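Local coordinates for protein transcriptional regulator, TetR family (Cytophaga hutchinsonii, PDB 3EUP) that regulates transcription as a TetR-family protein, probably as a dimer that binds operator DNA through N-terminal helix-turn-helix domains and responds to a ligand in its C-terminal domain, at the interface of chains A and B. Sequence-based numbering; all coordinates share one arbitrary frame. Chains: chain A/B, Transcriptional regulator, TetR family.

The interface of chains A and B. Residues chain A 111-112, 115, 174; chain B 111-112, 115, 174.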
loop_
_atom_site.group_PDB
_atom_site.type_symbol
_atom_site.label_atom_id
_atom_site.label_comp_id
_atom_site.label_asym_id
_atom_site.label_seq_id
_atom_site.Cartn_x
_atom_site.Cartn_y
_atom_site.Cartn_z
ATOM N N LEU A 111 4.172 -4.083 -1.290
ATOM C CA LEU A 111 2.911 -3.535 -0.872
ATOM C C LEU A 111 1.969 -4.651 -0.455
ATOM O O LEU A 111 1.418 -4.601 0.597
ATOM C CB LEU A 111 2.382 -2.741 -2.060
ATOM C CG LEU A 111 1.219 -1.832 -1.995
ATOM C CD1 LEU A 111 1.359 -0.753 -0.894
ATOM C CD2 LEU A 111 1.076 -1.189 -3.419
ATOM N N ASN A 112 1.829 -5.705 -1.256
ATOM C CA ASN A 112 0.848 -6.721 -1.002
ATOM C C ASN A 112 1.177 -7.539 0.216
ATOM O O ASN A 112 0.266 -7.932 1.005
ATOM C CB ASN A 112 0.689 -7.669 -2.200
ATOM C CG ASN A 112 0.275 -6.947 -3.467
ATOM O OD1 ASN A 112 -0.091 -5.753 -3.443
ATOM N ND2 ASN A 112 0.412 -7.639 -4.602
ATOM N N ILE A 115 0.775 -5.420 3.784
ATOM C CA ILE A 115 -0.576 -5.193 4.274
ATOM C C ILE A 115 -1.119 -6.460 4.936
ATOM O O ILE A 115 -1.807 -6.414 5.975
ATOM C CB ILE A 115 -1.487 -4.729 3.090
ATOM C CG1 ILE A 115 -0.896 -3.484 2.457
ATOM C CG2 ILE A 115 -2.906 -4.425 3.573
ATOM C CD1 ILE A 115 -0.737 -2.317 3.391
ATOM N N LEU A 174 -0.672 2.134 -5.422
ATOM C CA LEU A 174 -1.897 2.028 -4.626
ATOM C C LEU A 174 -3.069 2.735 -5.273
ATOM O O LEU A 174 -4.154 2.176 -5.373
ATOM C CB LEU A 174 -1.693 2.584 -3.213
ATOM C CG LEU A 174 -2.963 2.569 -2.351
ATOM C CD1 LEU A 174 -3.352 1.143 -2.038
ATOM C CD2 LEU A 174 -2.757 3.398 -1.055
ATOM N N LEU B 111 -5.708 1.563 2.357
ATOM C CA LEU B 111 -4.577 0.723 2.006
ATOM C C LEU B 111 -4.884 -0.782 2.110
ATOM O O LEU B 111 -4.622 -1.552 1.149
ATOM C CB LEU B 111 -3.405 1.098 2.906
ATOM C CG LEU B 111 -1.987 0.645 2.722
ATOM C CD1 LEU B 111 -1.479 0.933 1.356
ATOM C CD2 LEU B 111 -1.060 1.373 3.777
ATOM N N ASN B 112 -5.433 -1.210 3.258
ATOM C CA ASN B 112 -5.623 -2.633 3.526
ATOM C C ASN B 112 -6.616 -3.226 2.522
ATOM O O ASN B 112 -6.397 -4.294 1.952
ATOM C CB ASN B 112 -6.082 -2.846 4.984
ATOM C CG ASN B 112 -5.046 -2.348 5.979
ATOM O OD1 ASN B 112 -3.926 -2.066 5.589
ATOM N ND2 ASN B 112 -5.419 -2.191 7.232
ATOM N N ILE B 115 -5.358 -3.451 -1.402
ATOM C CA ILE B 115 -4.421 -4.529 -1.659
ATOM C C ILE B 115 -5.175 -5.831 -1.712
ATOM O O ILE B 115 -4.848 -6.657 -2.516
ATOM C CB ILE B 115 -3.303 -4.565 -0.621
ATOM C CG1 ILE B 115 -2.586 -3.247 -0.589
ATOM C CG2 ILE B 115 -2.247 -5.648 -0.939
ATOM C CD1 ILE B 115 -1.947 -2.798 -1.889
ATOM N N LEU B 174 2.816 2.648 4.612
ATOM C CA LEU B 174 3.415 1.410 4.151
ATOM C C LEU B 174 4.787 1.199 4.747
ATOM O O LEU B 174 5.097 0.118 5.237
ATOM C CB LEU B 174 3.513 1.376 2.610
ATOM C CG LEU B 174 4.196 0.153 1.988
ATOM C CD1 LEU B 174 3.460 -1.109 2.316
ATOM C CD2 LEU B 174 4.237 0.308 0.516
#
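With chi1 at -57° in both chains, A:Ile115 and B:Ile115 each place CG1 opposite the carbonyl carbon and CG2 opposite the backbone N, which sends the CG1-CD1 arm of A:Ile115 toward B:Ile115 and B:Leu111, and its CG2 toward B:Asn112. The CG1 arms meet each other across the two-fold, CG1 of A:Ile115 lying 3.5 Å from CG1 of B:Ile115, and the side chains cross at about a right angle. Beyond this crossing, CD1 of A:Ile115 reaches the branch point of B:Leu111, 3.3 Å from its CG, and also touches its CD2. The other branch, CG2, packs at 3.3 Å against CA of B:Asn112, with the amide oxygen OD1 of that residue close beside it; this is a van der Waals approach of a methyl to helix backbone. Replacing A:Ile115 by alanine removes CG1, CG2 and CD1, which would probably leave CG1 of B:Ile115 without its partner and open a gap beside B:Leu111 and B:Asn112. TetR-family proteins usually dimerise through their C-terminal domains, and this patch probably belongs to that interface; here helix 109-117 packs on its two-fold copy, flanked by A:Leu174 and B:Leu174 of helix 158-179. A:Leu111, its CG swung away from the backbone N (chi1 -170°), directs CD1 across B:Leu174 at roughly a right angle. The twin leucine contacts differ slightly: CD1 of A:Leu111 is 3.4 Å from CD2 of B:Leu174, whereas CD1 of B:Leu111 is 3.7 Å from CD2 of A:Leu174.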